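Local coordinates for protein nigritoxine (Vibrio nigripulchritudo, PDB 5M41) that is a bacterial toxin active against crustaceans and insects, with a new fold, at residues A[329-334]-A[367-372]; A[557-562]-A[575-580]; A[581-586]-A[696-701]. All blocks are in the same frame, centred on the assembly; numbering follows the deposited sequence.

Interaction 1: A[329-334]-A[367-372]; sequences ISLSLA and VDIVGS
Asp-368 and Ser-332 sit directly across from each other as a non-hydrogen-bonded pair, their CA atoms 4.3 Å apart. From the backbone, Asp-368 CB first meets the hydroxyl of Ser-330, with CB to Ser-330 OG 3.4 Å. CG stands anti to the carbonyl carbon (chi1 -58°), which carries the carboxylate along the strand pair beside both serines. At the tip, OD1 accepts a short bond from Ser-332 OG, 2.6 Å, the hydroxyl arriving from well above the carboxylate plane; Gln-442 NE2 is a second donor to OD1. OD2 takes Thr-440 OG1 and the backbone N of Ala-441, plus a weak bond from a water that also meets Ser-330 OG. So many donors around a buried carboxylate would probably favour its ionised form. The strands 328-336 and 366-370 are neighbours in a six-stranded antiparallel sheet, and the segment axes diverge from antiparallel by only 23°. Leu-331 and Ile-369 exchange two backbone bonds, Leu-331 N to Ile-369 O and Ile-369 N to Leu-331 O, each 2.8 Å. On the face of this pair, Leu-333 and Ile-369 cross obliquely, CD1 to CD1 4.0 Å; helix 386-396 packs on Leu-333 and helix 373-382 on Leu-331.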
ATOM      1  N   ILE A 329      -0.869  14.331   2.050  1.00 38.62           N
ATOM      2  CA  ILE A 329       0.276  13.480   1.876  1.00 38.75           C
ATOM      3  C   ILE A 329      -0.171  12.017   1.854  1.00 38.82           C
ATOM      4  O   ILE A 329      -1.246  11.678   2.356  1.00 36.41           O
ATOM      5  CB  ILE A 329       1.367  13.722   2.954  1.00 41.57           C
ATOM      6  CG1 ILE A 329       0.856  13.448   4.359  1.00 43.70           C
ATOM      7  CG2 ILE A 329       1.913  15.158   2.887  1.00 43.44           C
ATOM      8  CD1 ILE A 329       1.982  13.274   5.373  1.00 45.44           C
ATOM      9  N   SER A 330       0.640  11.175   1.235  1.00 38.06           N
ATOM     10  CA  SER A 330       0.450   9.752   1.291  1.00 37.39           C
ATOM     11  C   SER A 330       1.621   9.231   2.108  1.00 39.23           C
ATOM     12  O   SER A 330       2.784   9.389   1.701  1.00 40.03           O
ATOM     13  CB  SER A 330       0.483   9.160  -0.112  1.00 36.86           C
ATOM     14  OG  SER A 330       0.553   7.740  -0.061  1.00 39.40           O
ATOM     15  N   LEU A 331       1.333   8.661   3.273  1.00 37.15           N
ATOM     16  CA  LEU A 331       2.357   7.932   3.989  1.00 37.05           C
ATOM     17  C   LEU A 331       2.277   6.483   3.524  1.00 37.28           C
ATOM     18  O   LEU A 331       1.326   5.755   3.864  1.00 35.59           O
ATOM     19  CB  LEU A 331       2.195   8.076   5.507  1.00 36.62           C
ATOM     20  CG  LEU A 331       2.895   7.090   6.455  1.00 38.74           C
ATOM     21  CD1 LEU A 331       4.407   7.127   6.326  1.00 38.91           C
ATOM     22  CD2 LEU A 331       2.489   7.398   7.884  1.00 39.44           C
ATOM     23  N   SER A 332       3.261   6.073   2.731  1.00 34.55           N
ATOM     24  CA  SER A 332       3.307   4.720   2.189  1.00 35.42           C
ATOM     25  C   SER A 332       4.052   3.812   3.134  1.00 35.51           C
ATOM     26  O   SER A 332       5.145   4.138   3.559  1.00 37.01           O
ATOM     27  CB  SER A 332       4.032   4.684   0.833  1.00 37.49           C
ATOM     28  OG  SER A 332       3.260   5.301  -0.185  1.00 38.86           O
ATOM     29  N   LEU A 333       3.458   2.669   3.451  1.00 33.98           N
ATOM     30  CA  LEU A 333       4.150   1.631   4.174  1.00 34.99           C
ATOM     31  C   LEU A 333       4.179   0.463   3.217  1.00 36.58           C
ATOM     32  O   LEU A 333       3.147  -0.177   2.951  1.00 37.86           O
ATOM     33  CB  LEU A 333       3.412   1.316   5.469  1.00 36.07           C
ATOM     34  CG  LEU A 333       3.288   2.505   6.435  1.00 36.46           C
ATOM     35  CD1 LEU A 333       2.273   2.197   7.516  1.00 38.00           C
ATOM     36  CD2 LEU A 333       4.641   2.845   7.054  1.00 37.68           C
ATOM     37  N   ALA A 334       5.358   0.230   2.650  1.00 37.49           N
ATOM     38  CA  ALA A 334       5.523  -0.723   1.565  1.00 37.48           C
ATOM     39  C   ALA A 334       6.425  -1.834   2.017  1.00 38.54           C
ATOM     40  O   ALA A 334       7.531  -1.582   2.474  1.00 39.80           O
ATOM     41  CB  ALA A 334       6.115  -0.041   0.343  1.00 38.30           C
ATOM     42  N   VAL A 367       0.273  -0.581   2.252  1.00 35.20           N
ATOM     43  CA  VAL A 367      -0.814   0.371   2.407  1.00 34.98           C
ATOM     44  C   VAL A 367      -0.310   1.804   2.349  1.00 35.54           C
ATOM     45  O   VAL A 367       0.836   2.086   2.694  1.00 33.19           O
ATOM     46  CB  VAL A 367      -1.634   0.174   3.715  1.00 36.47           C
ATOM     47  CG1 VAL A 367      -2.072  -1.282   3.841  1.00 36.88           C
ATOM     48  CG2 VAL A 367      -0.814   0.579   4.931  1.00 38.12           C
ATOM     49  N   ASP A 368      -1.177   2.700   1.886  1.00 33.62           N
ATOM     50  CA  ASP A 368      -0.911   4.126   1.975  1.00 34.66           C
ATOM     51  C   ASP A 368      -1.956   4.760   2.898  1.00 33.52           C
ATOM     52  O   ASP A 368      -3.148   4.494   2.768  1.00 32.93           O
ATOM     53  CB  ASP A 368      -1.037   4.776   0.604  1.00 34.88           C
ATOM     54  CG  ASP A 368      -0.104   4.157  -0.440  1.00 41.09           C
ATOM     55  OD1 ASP A 368       1.094   3.884  -0.150  1.00 37.89           O
ATOM     56  OD2 ASP A 368      -0.576   3.979  -1.592  1.00 46.07           O
ATOM     57  N   ILE A 369      -1.500   5.610   3.798  1.00 32.34           N
ATOM     58  CA  ILE A 369      -2.381   6.370   4.681  1.00 32.32           C
ATOM     59  C   ILE A 369      -2.404   7.802   4.151  1.00 31.11           C
ATOM     60  O   ILE A 369      -1.359   8.471   4.100  1.00 31.61           O
ATOM     61  CB  ILE A 369      -1.881   6.303   6.142  1.00 33.39           C
ATOM     62  CG1 ILE A 369      -1.776   4.826   6.597  1.00 35.29           C
ATOM     63  CG2 ILE A 369      -2.813   7.119   7.053  1.00 32.49           C
ATOM     64  CD1 ILE A 369      -0.948   4.574   7.857  1.00 34.52           C
ATOM     65  N   VAL A 370      -3.571   8.240   3.682  1.00 30.59           N
ATOM     66  CA  VAL A 370      -3.698   9.538   2.965  1.00 31.65           C
ATOM     67  C   VAL A 370      -4.587  10.529   3.738  1.00 32.70           C
ATOM     68  O   VAL A 370      -5.701  10.203   4.116  1.00 31.96           O
ATOM     69  CB  VAL A 370      -4.260   9.329   1.546  1.00 32.61           C
ATOM     70  CG1 VAL A 370      -4.512  10.670   0.835  1.00 32.40           C
ATOM     71  CG2 VAL A 370      -3.305   8.459   0.723  1.00 32.15           C
ATOM     72  N   GLY A 371      -4.068  11.718   3.997  1.00 33.48           N
ATOM     73  CA  GLY A 371      -4.816  12.807   4.619  1.00 35.00           C
ATOM     74  C   GLY A 371      -3.872  13.981   4.743  1.00 37.55           C
ATOM     75  O   GLY A 371      -2.749  13.918   4.246  1.00 37.07           O
ATOM     76  N   SER A 372      -4.283  15.051   5.420  1.00 38.03           N
ATOM     77  CA  SER A 372      -3.353  16.148   5.602  1.00 39.89           C
ATOM     78  C   SER A 372      -2.249  15.695   6.552  1.00 40.91           C
ATOM     79  O   SER A 372      -2.477  14.807   7.379  1.00 39.12           O
ATOM     80  CB  SER A 372      -4.057  17.405   6.122  1.00 42.08           C
ATOM     81  OG  SER A 372      -4.153  17.373   7.529  1.00 43.45           O
TER
HETATM   82  O   HOH W   1      -0.981   6.634  -2.015  1.00 36.85           O

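Interaction 2: A[557-562]-A[575-580]; sequences KDDFNN and AVNNPY
Four backbone N-H groups are satisfied across this pairing, and their quality falls off along the chain. Ala-575 N reaches Asn-561 O at 2.9 Å, nearly along the C=O axis, and Asn-561 N returns a bond to Ala-575 O at 3.0 Å. Next, Asn-577 N donates to Asp-559 O over 2.9 Å, although the angle at hydrogen has closed to 139°. The last, Asn-578 N to Lys-557 O at 3.2 Å, is weak. Strands 560-562 and 571-576 form a beta hairpin at the edge of a six-stranded antiparallel sheet, and the decline is consistent with both segments leaving strand conformation beyond the Phe-560 and Val-576 pair. There Asn-578 OD1 accepts from Tyr-580 N, 2.9 Å, in the carbonyl plane and on a lone pair, which makes an Asx turn; its ND2 is taken by Asn-693 OD1. Asn-577 ND2 donates to His-556 O. Lys-557, extended beyond CG, lies alongside Asn-578 and sends NZ into a salt bridge with Glu-696. Val-576 CB sits over one face of the Phe-560 ring, 3.8 Å from its centroid and 21° off the normal, a CH-pi contact shifted toward the rim.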
ATOM      1  N   LYS A 557      24.072 -10.993  -4.621  1.00 45.64           N
ATOM      2  CA  LYS A 557      23.419 -11.950  -5.542  1.00 47.19           C
ATOM      3  C   LYS A 557      24.245 -12.340  -6.759  1.00 47.43           C
ATOM      4  O   LYS A 557      24.027 -13.403  -7.317  1.00 46.11           O
ATOM      5  CB  LYS A 557      22.040 -11.437  -5.995  1.00 47.05           C
ATOM      6  CG  LYS A 557      22.079 -10.112  -6.741  1.00 47.10           C
ATOM      7  CD  LYS A 557      20.706  -9.866  -7.355  1.00 52.23           C
ATOM      8  CE  LYS A 557      20.716  -8.658  -8.271  1.00 57.30           C
ATOM      9  NZ  LYS A 557      19.372  -8.512  -8.911  1.00 60.97           N
ATOM     10  N   ASP A 558      25.194 -11.488  -7.153  1.00 50.61           N
ATOM     11  CA  ASP A 558      26.025 -11.719  -8.344  1.00 52.59           C
ATOM     12  C   ASP A 558      27.288 -12.559  -8.132  1.00 51.72           C
ATOM     13  O   ASP A 558      27.917 -12.968  -9.103  1.00 53.53           O
ATOM     14  CB  ASP A 558      26.430 -10.375  -8.968  1.00 57.67           C
ATOM     15  CG  ASP A 558      25.232  -9.505  -9.316  1.00 63.05           C
ATOM     16  OD1 ASP A 558      24.297 -10.012  -9.974  1.00 63.37           O
ATOM     17  OD2 ASP A 558      25.226  -8.312  -8.934  1.00 65.71           O
ATOM     18  N   ASP A 559      27.680 -12.803  -6.883  1.00 53.35           N
ATOM     19  CA  ASP A 559      28.950 -13.500  -6.615  1.00 49.13           C
ATOM     20  C   ASP A 559      28.797 -15.012  -6.613  1.00 50.81           C
ATOM     21  O   ASP A 559      27.774 -15.542  -6.160  1.00 47.10           O
ATOM     22  CB  ASP A 559      29.563 -13.075  -5.278  1.00 51.52           C
ATOM     23  CG  ASP A 559      29.704 -11.554  -5.132  1.00 52.83           C
ATOM     24  OD1 ASP A 559      30.225 -10.880  -6.049  1.00 53.31           O
ATOM     25  OD2 ASP A 559      29.296 -11.034  -4.071  1.00 54.45           O
ATOM     26  N   PHE A 560      29.844 -15.690  -7.084  1.00 50.38           N
ATOM     27  CA  PHE A 560      29.882 -17.152  -7.181  1.00 50.07           C
ATOM     28  C   PHE A 560      30.868 -17.715  -6.179  1.00 50.39           C
ATOM     29  O   PHE A 560      31.835 -17.042  -5.790  1.00 50.67           O
ATOM     30  CB  PHE A 560      30.295 -17.595  -8.587  1.00 48.41           C
ATOM     31  CG  PHE A 560      29.257 -17.340  -9.642  1.00 46.84           C
ATOM     32  CD1 PHE A 560      28.485 -18.397 -10.147  1.00 46.05           C
ATOM     33  CD2 PHE A 560      29.073 -16.061 -10.169  1.00 46.51           C
ATOM     34  CE1 PHE A 560      27.532 -18.183 -11.134  1.00 44.54           C
ATOM     35  CE2 PHE A 560      28.132 -15.837 -11.168  1.00 44.18           C
ATOM     36  CZ  PHE A 560      27.353 -16.896 -11.640  1.00 45.30           C
ATOM     37  N   ASN A 561      30.598 -18.946  -5.751  1.00 50.46           N
ATOM     38  CA  ASN A 561      31.479 -19.706  -4.876  1.00 50.36           C
ATOM     39  C   ASN A 561      31.583 -21.102  -5.421  1.00 52.90           C
ATOM     40  O   ASN A 561      30.672 -21.562  -6.123  1.00 51.38           O
ATOM     41  CB  ASN A 561      30.917 -19.791  -3.461  1.00 50.07           C
ATOM     42  CG  ASN A 561      30.875 -18.455  -2.781  1.00 52.47           C
ATOM     43  OD1 ASN A 561      29.807 -17.819  -2.683  1.00 54.60           O
ATOM     44  ND2 ASN A 561      32.032 -17.990  -2.346  1.00 49.14           N
ATOM     45  N   ASN A 562      32.686 -21.772  -5.091  1.00 50.76           N
ATOM     46  CA  ASN A 562      32.850 -23.177  -5.394  1.00 54.05           C
ATOM     47  C   ASN A 562      32.313 -23.944  -4.191  1.00 54.21           C
ATOM     48  O   ASN A 562      32.885 -23.895  -3.102  1.00 54.37           O
ATOM     49  CB  ASN A 562      34.327 -23.489  -5.660  1.00 54.51           C
ATOM     50  CG  ASN A 562      34.573 -24.934  -6.069  1.00 57.14           C
ATOM     51  OD1 ASN A 562      33.648 -25.745  -6.247  1.00 56.70           O
ATOM     52  ND2 ASN A 562      35.840 -25.261  -6.232  1.00 57.39           N
ATOM     53  N   ALA A 575      28.553 -21.845  -8.049  1.00 46.69           N
ATOM     54  CA  ALA A 575      27.148 -21.482  -7.802  1.00 46.05           C
ATOM     55  C   ALA A 575      26.995 -20.034  -7.380  1.00 46.41           C
ATOM     56  O   ALA A 575      27.733 -19.542  -6.510  1.00 44.34           O
ATOM     57  CB  ALA A 575      26.549 -22.394  -6.734  1.00 45.95           C
ATOM     58  N   VAL A 576      26.011 -19.362  -7.971  1.00 42.83           N
ATOM     59  CA  VAL A 576      25.771 -17.965  -7.668  1.00 41.96           C
ATOM     60  C   VAL A 576      25.037 -17.837  -6.305  1.00 41.35           C
ATOM     61  O   VAL A 576      24.383 -18.792  -5.867  1.00 42.39           O
ATOM     62  CB  VAL A 576      25.026 -17.263  -8.842  1.00 41.82           C
ATOM     63  CG1 VAL A 576      23.538 -17.596  -8.843  1.00 38.50           C
ATOM     64  CG2 VAL A 576      25.221 -15.754  -8.769  1.00 40.65           C
ATOM     65  N   ASN A 577      25.198 -16.703  -5.610  1.00 39.78           N
ATOM     66  CA  ASN A 577      24.539 -16.498  -4.323  1.00 39.81           C
ATOM     67  C   ASN A 577      23.030 -16.277  -4.411  1.00 39.64           C
ATOM     68  O   ASN A 577      22.302 -16.623  -3.459  1.00 40.25           O
ATOM     69  CB  ASN A 577      25.121 -15.304  -3.587  1.00 39.45           C
ATOM     70  CG  ASN A 577      26.505 -15.567  -3.042  1.00 40.54           C
ATOM     71  OD1 ASN A 577      26.914 -16.713  -2.869  1.00 40.84           O
ATOM     72  ND2 ASN A 577      27.228 -14.491  -2.752  1.00 39.93           N
ATOM     73  N   ASN A 578      22.567 -15.686  -5.524  1.00 39.38           N
ATOM     74  CA  ASN A 578      21.132 -15.318  -5.693  1.00 38.26           C
ATOM     75  C   ASN A 578      20.204 -16.362  -5.088  1.00 37.69           C
ATOM     76  O   ASN A 578      20.274 -17.541  -5.463  1.00 38.16           O
ATOM     77  CB  ASN A 578      20.779 -15.160  -7.167  1.00 38.78           C
ATOM     78  CG  ASN A 578      19.451 -14.425  -7.373  1.00 41.35           C
ATOM     79  OD1 ASN A 578      18.411 -14.777  -6.781  1.00 38.69           O
ATOM     80  ND2 ASN A 578      19.488 -13.384  -8.197  1.00 39.94           N
ATOM     81  N   PRO A 579      19.328 -15.955  -4.149  1.00 37.55           N
ATOM     82  CA  PRO A 579      18.556 -16.994  -3.475  1.00 38.46           C
ATOM     83  C   PRO A 579      17.487 -17.649  -4.363  1.00 38.25           C
ATOM     84  O   PRO A 579      16.931 -18.653  -3.979  1.00 39.07           O
ATOM     85  CB  PRO A 579      17.920 -16.253  -2.285  1.00 39.35           C
ATOM     86  CG  PRO A 579      17.867 -14.833  -2.703  1.00 39.14           C
ATOM     87  CD  PRO A 579      18.997 -14.600  -3.660  1.00 38.60           C
ATOM     88  N   TYR A 580      17.242 -17.095  -5.544  1.00 37.82           N
ATOM     89  CA  TYR A 580      16.295 -17.667  -6.511  1.00 39.20           C
ATOM     90  C   TYR A 580      16.987 -18.480  -7.604  1.00 38.64           C
ATOM     91  O   TYR A 580      16.397 -18.746  -8.651  1.00 40.04           O
ATOM     92  CB  TYR A 580      15.480 -16.537  -7.162  1.00 37.59           C
ATOM     93  CG  TYR A 580      14.575 -15.808  -6.188  1.00 36.66           C
ATOM     94  CD1 TYR A 580      13.284 -16.266  -5.920  1.00 37.09           C
ATOM     95  CD2 TYR A 580      15.007 -14.657  -5.551  1.00 37.61           C
ATOM     96  CE1 TYR A 580      12.451 -15.587  -5.026  1.00 38.02           C
ATOM     97  CE2 TYR A 580      14.186 -13.965  -4.675  1.00 37.86           C
ATOM     98  CZ  TYR A 580      12.923 -14.439  -4.404  1.00 38.67           C
ATOM     99  OH  TYR A 580      12.149 -13.728  -3.534  1.00 40.35           O
TER

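Interaction 3: A[581-586]-A[696-701]; sequences SFVHHS and ESMRAT
The His-585 imidazole presents its edge to the helix: Thr-701 CG2 lies in the ring plane, 3.8 Å from His-585 CD2, while Thr-701 O approaches the same carbon obliquely. CG of His-585 occupies the crowded position between the backbone N and the carbonyl carbon (chi1 60°), and NE2 is hydrogen-bonded to Asn-704 ND2, a partner further along the same helix that helps fix the ring's rotation. This is helix-on-sheet packing: helix 688-704 rests on strand 583-589 of a six-stranded antiparallel sheet, the segment axes 8.1 Å apart at closest and only 11° from parallel, so that Ser-581, Val-583 and His-585 follow the helix from Ser-697 to Thr-701. Val-583 is the central one, its CB directed at the helix. CG1 touches Met-698 CG at 3.9 Å, the two side chains crossing at about a right angle, while CG2 lies between Met-698 and Thr-701, 3.4 Å from Thr-701 OG1. Thr-701 CG2 also reaches the strand backbone, 3.6 Å from His-584 C. Met-698 runs extended beyond CG toward helix 667-676, where it meets Phe-670 and Ile-671. At the start of the segment, Ser-581 CB packs 3.3 Å from Ser-697 OG, a hydroxyl bonded to Asn-693 O one turn earlier in the helix. Ser-697 O in turn accepts two donors, the helical N of Thr-701 and its hydroxyl, the latter from above the carbonyl plane. A single water ties strand to helix, donating both to Val-583 O at 2.8 Å and to Thr-701 OG1 at 2.7 Å.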
ATOM      1  N   SER A 581      18.258 -18.807  -7.397  1.00 38.60           N
ATOM      2  CA  SER A 581      19.016 -19.593  -8.366  1.00 39.24           C
ATOM      3  C   SER A 581      18.713 -21.075  -8.253  1.00 40.36           C
ATOM      4  O   SER A 581      18.809 -21.646  -7.150  1.00 41.16           O
ATOM      5  CB  SER A 581      20.510 -19.405  -8.141  1.00 40.98           C
ATOM      6  OG  SER A 581      21.228 -20.301  -8.963  1.00 40.58           O
ATOM      7  N   PHE A 582      18.392 -21.697  -9.396  1.00 38.60           N
ATOM      8  CA  PHE A 582      18.141 -23.149  -9.488  1.00 39.48           C
ATOM      9  C   PHE A 582      19.103 -23.813 -10.462  1.00 41.29           C
ATOM     10  O   PHE A 582      18.853 -24.937 -10.958  1.00 41.91           O
ATOM     11  CB  PHE A 582      16.679 -23.439  -9.865  1.00 38.73           C
ATOM     12  CG  PHE A 582      15.703 -22.987  -8.816  1.00 37.79           C
ATOM     13  CD1 PHE A 582      15.406 -23.807  -7.728  1.00 37.80           C
ATOM     14  CD2 PHE A 582      15.130 -21.718  -8.881  1.00 38.10           C
ATOM     15  CE1 PHE A 582      14.545 -23.370  -6.726  1.00 38.40           C
ATOM     16  CE2 PHE A 582      14.268 -21.268  -7.879  1.00 38.11           C
ATOM     17  CZ  PHE A 582      13.977 -22.099  -6.804  1.00 38.74           C
ATOM     18  N   VAL A 583      20.217 -23.117 -10.707  1.00 40.87           N
ATOM     19  CA  VAL A 583      21.275 -23.593 -11.604  1.00 41.00           C
ATOM     20  C   VAL A 583      22.654 -23.399 -10.981  1.00 43.13           C
ATOM     21  O   VAL A 583      22.817 -22.661 -10.009  1.00 42.64           O
ATOM     22  CB  VAL A 583      21.257 -22.866 -12.982  1.00 41.16           C
ATOM     23  CG1 VAL A 583      19.962 -23.163 -13.744  1.00 37.50           C
ATOM     24  CG2 VAL A 583      21.466 -21.358 -12.818  1.00 37.23           C
ATOM     25  N   HIS A 584      23.642 -24.068 -11.562  1.00 44.24           N
ATOM     26  CA  HIS A 584      25.048 -23.826 -11.266  1.00 45.82           C
ATOM     27  C   HIS A 584      25.804 -24.362 -12.439  1.00 45.93           C
ATOM     28  O   HIS A 584      25.208 -25.037 -13.306  1.00 45.45           O
ATOM     29  CB  HIS A 584      25.476 -24.485  -9.951  1.00 47.20           C
ATOM     30  CG  HIS A 584      25.225 -25.975  -9.899  1.00 49.91           C
ATOM     31  ND1 HIS A 584      26.050 -26.874 -10.486  1.00 52.69           N
ATOM     32  CD2 HIS A 584      24.213 -26.708  -9.300  1.00 50.45           C
ATOM     33  CE1 HIS A 584      25.583 -28.114 -10.273  1.00 51.81           C
ATOM     34  NE2 HIS A 584      24.457 -28.015  -9.550  1.00 52.93           N
ATOM     35  N   HIS A 585      27.096 -24.042 -12.527  1.00 45.75           N
ATOM     36  CA  HIS A 585      27.946 -24.683 -13.518  1.00 47.70           C
ATOM     37  C   HIS A 585      29.058 -25.460 -12.869  1.00 49.84           C
ATOM     38  O   HIS A 585      29.382 -25.236 -11.710  1.00 51.56           O
ATOM     39  CB  HIS A 585      28.470 -23.717 -14.578  1.00 47.07           C
ATOM     40  CG  HIS A 585      29.313 -22.583 -14.036  1.00 51.12           C
ATOM     41  ND1 HIS A 585      30.662 -22.628 -14.005  1.00 50.69           N
ATOM     42  CD2 HIS A 585      28.950 -21.318 -13.557  1.00 50.29           C
ATOM     43  CE1 HIS A 585      31.137 -21.464 -13.517  1.00 51.20           C
ATOM     44  NE2 HIS A 585      30.083 -20.667 -13.237  1.00 50.68           N
ATOM     45  N   SER A 586      29.636 -26.401 -13.605  1.00 50.02           N
ATOM     46  CA  SER A 586      30.664 -27.255 -13.028  1.00 52.52           C
ATOM     47  C   SER A 586      31.560 -27.838 -14.101  1.00 54.63           C
ATOM     48  O   SER A 586      31.242 -27.792 -15.298  1.00 52.87           O
ATOM     49  CB  SER A 586      30.019 -28.374 -12.199  1.00 52.81           C
ATOM     50  OG  SER A 586      29.341 -29.281 -13.040  1.00 55.69           O
ATOM     51  N   GLU A 696      17.521 -14.098 -14.113  1.00 41.98           N
ATOM     52  CA  GLU A 696      18.821 -13.438 -13.973  1.00 46.55           C
ATOM     53  C   GLU A 696      19.877 -14.402 -13.422  1.00 44.78           C
ATOM     54  O   GLU A 696      21.001 -14.377 -13.895  1.00 43.77           O
ATOM     55  CB  GLU A 696      18.702 -12.188 -13.099  1.00 47.86           C
ATOM     56  CG  GLU A 696      20.011 -11.459 -12.828  1.00 57.82           C
ATOM     57  CD  GLU A 696      19.809 -10.210 -11.973  1.00 67.93           C
ATOM     58  OE1 GLU A 696      19.128 -10.299 -10.923  1.00 68.01           O
ATOM     59  OE2 GLU A 696      20.323  -9.129 -12.351  1.00 77.07           O
ATOM     60  N   SER A 697      19.510 -15.258 -12.455  1.00 43.69           N
ATOM     61  CA  SER A 697      20.416 -16.321 -11.962  1.00 43.65           C
ATOM     62  C   SER A 697      20.878 -17.192 -13.107  1.00 43.95           C
ATOM     63  O   SER A 697      22.059 -17.510 -13.222  1.00 41.24           O
ATOM     64  CB  SER A 697      19.726 -17.245 -10.964  1.00 44.81           C
ATOM     65  OG  SER A 697      19.594 -16.637  -9.706  1.00 49.54           O
ATOM     66  N   MET A 698      19.933 -17.595 -13.948  1.00 41.46           N
ATOM     67  CA  MET A 698      20.264 -18.471 -15.062  1.00 43.40           C
ATOM     68  C   MET A 698      21.227 -17.830 -16.056  1.00 43.46           C
ATOM     69  O   MET A 698      22.208 -18.455 -16.462  1.00 44.51           O
ATOM     70  CB  MET A 698      18.991 -18.953 -15.732  1.00 43.27           C
ATOM     71  CG  MET A 698      18.209 -19.833 -14.775  1.00 42.28           C
ATOM     72  SD  MET A 698      16.662 -20.333 -15.536  1.00 44.11           S
ATOM     73  CE  MET A 698      16.008 -21.367 -14.240  1.00 40.85           C
ATOM     74  N   ARG A 699      20.948 -16.581 -16.405  1.00 42.10           N
ATOM     75  CA  ARG A 699      21.779 -15.802 -17.320  1.00 45.16           C
ATOM     76  C   ARG A 699      23.183 -15.527 -16.755  1.00 45.37           C
ATOM     77  O   ARG A 699      24.186 -15.689 -17.460  1.00 48.38           O
ATOM     78  CB  ARG A 699      21.068 -14.489 -17.686  1.00 45.16           C
ATOM     79  CG  ARG A 699      19.930 -14.680 -18.676  1.00 47.48           C
ATOM     80  CD  ARG A 699      19.142 -13.392 -18.897  1.00 49.04           C
ATOM     81  NE  ARG A 699      18.034 -13.612 -19.828  1.00 53.66           N
ATOM     82  CZ  ARG A 699      16.972 -12.812 -19.960  1.00 55.64           C
ATOM     83  NH1 ARG A 699      16.854 -11.733 -19.200  1.00 57.14           N
ATOM     84  NH2 ARG A 699      16.027 -13.092 -20.858  1.00 54.78           N
ATOM     85  N   ALA A 700      23.257 -15.133 -15.486  1.00 44.44           N
ATOM     86  CA  ALA A 700      24.556 -14.933 -14.819  1.00 45.65           C
ATOM     87  C   ALA A 700      25.390 -16.232 -14.790  1.00 46.27           C
ATOM     88  O   ALA A 700      26.607 -16.194 -14.984  1.00 46.98           O
ATOM     89  CB  ALA A 700      24.376 -14.362 -13.408  1.00 42.43           C
ATOM     90  N   THR A 701      24.727 -17.372 -14.572  1.00 45.44           N
ATOM     91  CA  THR A 701      25.404 -18.661 -14.485  1.00 44.99           C
ATOM     92  C   THR A 701      25.946 -19.063 -15.852  1.00 47.57           C
ATOM     93  O   THR A 701      27.100 -19.456 -15.954  1.00 48.89           O
ATOM     94  CB  THR A 701      24.487 -19.730 -13.860  1.00 45.04           C
ATOM     95  OG1 THR A 701      24.167 -19.346 -12.514  1.00 46.47           O
ATOM     96  CG2 THR A 701      25.144 -21.096 -13.823  1.00 46.35           C
TER
HETATM   97  O   HOH W   2      24.789 -20.631 -10.175  1.00 35.49           O

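Overall arrangement
Interaction 1 is fully buried near the centre of the chain, and it belongs to a different sheet from the other two; its centre lies 36 Å from that of interaction 2 and 39 Å from that of interaction 3. Interactions 2 and 3, with centres 8 Å apart, share one sheet, in which strands 571-576 and 583-589 are neighbours. Interaction 2, at the sheet's edge, is only partly buried; interaction 3, between strand 583-589 and helix 688-704, is buried. The two touch where Asn-578 packs on Ser-697 and Phe-560 on Ala-700. Backbone pairing dominates interactions 1 and 2, whereas interaction 3 relies on van der Waals packing and a bridging water.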